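Local coordinates for protein cystathionine gamma-synthase (Xanthomonas oryzae pv. oryzae KACC 10331, PDB 6LD7) that probably makes cystathionine on the route to methionine, as a pyridoxal 5'-phosphate-dependent member of the trans-sulfuration enzyme family, at residues D26-A30 and Y31-T35; T156-P160 and L161-T165. The protein carries 1 engineered substitution. One frame throughout, in Å; residues are numbered along the deposited sequence.

Contact 1 of 2, residues D26-A30 and Y31-T35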
loop_
_atom_site.group_PDB
_atom_site.type_symbol
_atom_site.label_atom_id
_atom_site.label_comp_id
_atom_site.label_asym_id
_atom_site.label_seq_id
_atom_site.Cartn_x
_atom_site.Cartn_y
_atom_site.Cartn_z
ATOM N N ASP C 26 -4.264 -17.020 -11.015
ATOM C CA ASP C 26 -4.288 -17.301 -12.501
ATOM C C ASP C 26 -5.294 -16.368 -13.223
ATOM O O ASP C 26 -6.282 -16.828 -13.845
ATOM C CB ASP C 26 -4.724 -18.748 -12.830
ATOM C CG ASP C 26 -3.704 -19.859 -12.570
ATOM O OD1 ASP C 26 -2.501 -19.656 -12.928
ATOM O OD2 ASP C 26 -4.149 -20.986 -12.090
ATOM N N ARG C 27 -5.191 -15.082 -12.998
ATOM C CA ARG C 27 -6.089 -14.044 -13.589
ATOM C C ARG C 27 -5.217 -13.010 -14.339
ATOM O O ARG C 27 -5.726 -12.292 -15.120
ATOM C CB ARG C 27 -6.883 -13.331 -12.476
ATOM C CG ARG C 27 -8.412 -13.470 -12.501
ATOM C CD ARG C 27 -9.061 -14.852 -12.493
ATOM N NE ARG C 27 -10.423 -14.916 -11.909
ATOM C CZ ARG C 27 -10.814 -15.748 -10.919
ATOM N NH1 ARG C 27 -9.956 -16.555 -10.317
ATOM N NH2 ARG C 27 -12.052 -15.737 -10.465
ATOM N N ASP C 28 -3.905 -13.045 -14.198
ATOM C CA ASP C 28 -2.968 -12.019 -14.717
ATOM C C ASP C 28 -2.469 -12.471 -16.076
ATOM O O ASP C 28 -1.598 -13.313 -16.101
ATOM C CB ASP C 28 -1.778 -11.801 -13.767
ATOM C CG ASP C 28 -0.706 -10.890 -14.372
ATOM O OD1 ASP C 28 -1.056 -9.858 -15.037
ATOM O OD2 ASP C 28 0.454 -11.219 -14.201
ATOM N N THR C 29 -2.901 -11.814 -17.158
ATOM C CA THR C 29 -2.440 -12.102 -18.533
ATOM C C THR C 29 -1.033 -11.486 -18.732
ATOM O O THR C 29 -0.354 -11.901 -19.628
ATOM C CB THR C 29 -3.469 -11.569 -19.564
ATOM O OG1 THR C 29 -3.478 -10.139 -19.448
ATOM C CG2 THR C 29 -4.885 -12.100 -19.376
ATOM N N ALA C 30 -0.575 -10.520 -17.941
ATOM C CA ALA C 30 0.721 -9.845 -18.219
ATOM C C ALA C 30 1.866 -10.804 -17.833
ATOM O O ALA C 30 2.802 -10.962 -18.601
ATOM C CB ALA C 30 0.839 -8.493 -17.446
ATOM N N TYR C 31 1.850 -11.379 -16.643
ATOM C CA TYR C 31 3.064 -12.054 -16.114
ATOM C C TYR C 31 2.782 -13.456 -15.590
ATOM O O TYR C 31 3.790 -14.107 -15.158
ATOM C CB TYR C 31 3.740 -11.181 -15.050
ATOM C CG TYR C 31 4.112 -9.788 -15.498
ATOM C CD1 TYR C 31 5.143 -9.610 -16.414
ATOM C CD2 TYR C 31 3.419 -8.648 -15.039
ATOM C CE1 TYR C 31 5.481 -8.342 -16.866
ATOM C CE2 TYR C 31 3.760 -7.358 -15.479
ATOM C CZ TYR C 31 4.789 -7.224 -16.397
ATOM O OH TYR C 31 5.199 -5.992 -16.842
ATOM N N GLY C 32 1.513 -13.869 -15.544
ATOM C CA GLY C 32 1.098 -15.131 -14.913
ATOM C C GLY C 32 1.252 -15.061 -13.385
ATOM O O GLY C 32 1.254 -16.141 -12.719
ATOM N N ALA C 33 1.198 -13.848 -12.826
ATOM C CA ALA C 33 1.257 -13.624 -11.369
ATOM C C ALA C 33 0.134 -14.448 -10.719
ATOM O O ALA C 33 -0.978 -14.419 -11.210
ATOM C CB ALA C 33 1.172 -12.159 -11.023
ATOM N N VAL C 34 0.452 -15.144 -9.626
ATOM C CA VAL C 34 -0.536 -15.894 -8.836
ATOM C C VAL C 34 -1.483 -14.914 -8.118
ATOM O O VAL C 34 -2.698 -15.179 -8.116
ATOM C CB VAL C 34 0.178 -16.867 -7.886
ATOM C CG1 VAL C 34 -0.789 -17.405 -6.857
ATOM C CG2 VAL C 34 0.857 -17.968 -8.667
ATOM N N THR C 35 -1.014 -13.883 -7.453
ATOM C CA THR C 35 -1.934 -12.851 -6.886
ATOM C C THR C 35 -1.985 -11.697 -7.878
ATOM O O THR C 35 -0.987 -11.310 -8.433
ATOM C CB THR C 35 -1.655 -12.439 -5.432
ATOM O OG1 THR C 35 -0.252 -12.532 -5.421
HETATM O O HOH W 1 -3.755 -13.755 -10.952
HETATM O O HOH W 2 -1.912 -15.299 -13.529
#

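Contact 2 of 2, residues T156-P160 and L161-T165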
loop_
_atom_site.group_PDB
_atom_site.type_symbol
_atom_site.label_atom_id
_atom_site.label_comp_id
_atom_site.label_asym_id
_atom_site.label_seq_id
_atom_site.Cartn_x
_atom_site.Cartn_y
_atom_site.Cartn_z
ATOM N N THR C 156 -31.265 -9.094 8.320
ATOM C CA THR C 156 -31.356 -10.274 9.201
ATOM C C THR C 156 -30.026 -10.979 9.282
ATOM O O THR C 156 -29.499 -11.361 8.238
ATOM C CB THR C 156 -32.014 -11.567 8.682
ATOM O OG1 THR C 156 -32.498 -11.740 7.345
ATOM C CG2 THR C 156 -32.771 -12.245 9.752
ATOM N N PRO C 157 -29.607 -11.462 10.461
ATOM C CA PRO C 157 -30.168 -11.104 11.758
ATOM C C PRO C 157 -30.030 -9.621 12.087
ATOM O O PRO C 157 -29.125 -8.975 11.553
ATOM C CB PRO C 157 -29.257 -11.853 12.762
ATOM C CG PRO C 157 -28.653 -12.951 11.961
ATOM C CD PRO C 157 -28.443 -12.301 10.619
ATOM N N SER C 158 -30.841 -9.147 13.014
ATOM C CA SER C 158 -30.880 -7.731 13.431
ATOM C C SER C 158 -29.791 -7.533 14.497
ATOM O O SER C 158 -29.312 -8.495 15.096
ATOM C CB SER C 158 -32.317 -7.365 13.912
ATOM O OG SER C 158 -32.472 -7.715 15.291
ATOM N N ASN C 159 -29.452 -6.304 14.771
ATOM C CA ASN C 159 -28.391 -5.930 15.707
ATOM C C ASN C 159 -29.038 -4.982 16.703
ATOM O O ASN C 159 -29.719 -4.098 16.247
ATOM C CB ASN C 159 -27.239 -5.258 14.967
ATOM C CG ASN C 159 -26.458 -4.446 15.989
ATOM O OD1 ASN C 159 -26.760 -3.276 16.226
ATOM N ND2 ASN C 159 -25.723 -5.100 16.842
ATOM N N PRO C 160 -28.928 -5.086 18.049
ATOM C CA PRO C 160 -28.130 -6.098 18.727
ATOM C C PRO C 160 -28.891 -7.340 19.251
ATOM O O PRO C 160 -28.294 -8.114 20.017
ATOM C CB PRO C 160 -27.576 -5.250 19.900
ATOM C CG PRO C 160 -28.796 -4.449 20.303
ATOM C CD PRO C 160 -29.478 -4.074 18.976
ATOM N N LEU C 161 -30.182 -7.482 18.949
ATOM C CA LEU C 161 -31.000 -8.583 19.547
ATOM C C LEU C 161 -31.100 -9.816 18.641
ATOM O O LEU C 161 -31.743 -10.736 19.068
ATOM C CB LEU C 161 -32.384 -8.096 19.940
ATOM C CG LEU C 161 -32.413 -6.871 20.855
ATOM C CD1 LEU C 161 -33.858 -6.500 21.151
ATOM C CD2 LEU C 161 -31.661 -7.105 22.130
ATOM N N LEU C 162 -30.457 -9.852 17.490
ATOM C CA LEU C 162 -30.388 -11.039 16.593
ATOM C C LEU C 162 -31.787 -11.589 16.306
ATOM O O LEU C 162 -31.911 -12.773 16.219
ATOM C CB LEU C 162 -29.421 -12.032 17.277
ATOM C CG LEU C 162 -28.006 -11.509 17.052
ATOM C CD1 LEU C 162 -27.281 -11.064 18.258
ATOM C CD2 LEU C 162 -27.241 -12.346 16.108
ATOM N N ARG C 163 -32.738 -10.730 15.992
ATOM C CA ARG C 163 -34.067 -11.127 15.436
ATOM C C ARG C 163 -33.858 -11.640 14.035
ATOM O O ARG C 163 -33.047 -11.068 13.251
ATOM C CB ARG C 163 -35.096 -9.975 15.423
ATOM C CG ARG C 163 -35.252 -9.219 16.746
ATOM C CD ARG C 163 -36.148 -9.978 17.703
ATOM N NE ARG C 163 -35.417 -10.774 18.628
ATOM C CZ ARG C 163 -35.493 -10.807 19.998
ATOM N NH1 ARG C 163 -36.297 -10.052 20.747
ATOM N NH2 ARG C 163 -34.702 -11.688 20.590
ATOM N N ILE C 164 -34.552 -12.716 13.722
ATOM C CA ILE C 164 -34.459 -13.363 12.406
ATOM C C ILE C 164 -35.678 -12.997 11.590
ATOM O O ILE C 164 -36.793 -13.248 12.023
ATOM C CB ILE C 164 -34.316 -14.855 12.645
ATOM C CG1 ILE C 164 -33.222 -15.187 13.678
ATOM C CG2 ILE C 164 -34.078 -15.595 11.360
ATOM C CD1 ILE C 164 -31.846 -14.838 13.233
ATOM N N THR C 165 -35.499 -12.465 10.405
ATOM C CA THR C 165 -36.593 -12.250 9.472
ATOM C C THR C 165 -36.613 -13.420 8.519
ATOM O O THR C 165 -35.534 -13.831 7.981
ATOM C CB THR C 165 -36.368 -10.975 8.664
ATOM O OG1 THR C 165 -36.200 -9.906 9.594
ATOM C CG2 THR C 165 -37.479 -10.711 7.695
HETATM O O HOH W 3 -32.082 -5.935 17.239
#

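Contact 1 of 2, residues D26-A30 and Y31-T35
Asp28 reaches across the bend to Tyr31 and Ala33, and its carboxylate gathers the N-H groups inside the turn. The group is put there by chi1 of 172°, which swings CG anti to the backbone N. Asp28 OD2 takes two backbone N-H groups: Ala33 N at 3.1 Å, nearly straight and on the anti lone pair, and Tyr31 N at 2.8 Å, from above the carboxylate plane. Asp28 OD1 receives Ala30 N at 3.0 Å, also from above the plane. Three N-H donors on one carboxylate would probably favour its ionised form. A backbone bond from Gly32 N to Asp28 O (3.2 Å) closes the bend, while Ala30 CB lies over one face of the Tyr31 ring, 3.9 Å from its centroid.

Water, not direct bonds, bridges the two arms of the loop between Arg27 and Ala33. Water 2 links Asp28 N to Ala33 O, 2.7 Å from that oxygen, and water 1 joins Arg27 N to it. Exposed Asp26 sends OD2 to Thr333 of the third subunit, and Tyr31 packs on Pro63 of the second. The OD1 bond makes an Asx turn, which opens the reversal in the loop between helix 16-21 and helix 63-76.

Contact 2 of 2, residues T156-P160 and L161-T165
Ser158 and Arg163 face each other across this tight reversal, in the loop between strand 151-155 and helix 167-176, and tie it twice. Ser158 N donates to Arg163 O at 2.9 Å, lying in the carbonyl plane, and Arg163 N returns a bond to Ser158 OG at 3.1 Å. With chi1 at 85°, OG sits between its own backbone N and carbonyl carbon, alongside the CB and CG of Arg163. Water 3 is 2.7 Å from the same OG and accepts Leu161 N, so it bridges the hydroxyl to the backbone at the bend; Asp110 OD2 adds a weak bond. Leu162 N closes the turn with a weak bond to Ser158 O.

The apolar groups line up differently. Pro157 and Ile164 lie side by side and point the same way, CG to CD1 at 3.9 Å, while Leu162 lays CD2 against Pro157 CB at 3.9 Å. Arg163 folds back through its bent chain, which brings one guanidinium face over Leu161 CB. Cis peptide bonds before Pro157 and Pro160 shape the path of the first half, and Leu162 takes a positive phi of 52° in the second.

At the bend, Pro160 O accepts from Ser312 OG. The chemistry implies that one buried serine serves both backbone polar groups of Arg163, its hydroxyl accepting from the N and its own N donating to the O.

In the fold
The two bends come in series along the chain and lie on opposite sides of its centre, the centre of contact 1 about 31 Å and that of contact 2 about 11 Å from it. Their own centres are 41 Å apart and the nearest atoms about 26 Å. Contact 1 belongs to the assembly: its loop meets two further subunits, with Thr35 N hydrogen-bonded to Ser41 of the second. Contact 2 is internal, touched by no other chain, and follows a strand of the seven-stranded sheet. The Asn159 side chain lies about 6 Å from a triethylene glycol, probably from the crystallisation liquor, though it may mark a pocket. Lys209, the predicted pyridoxal phosphate lysine, is not modelled.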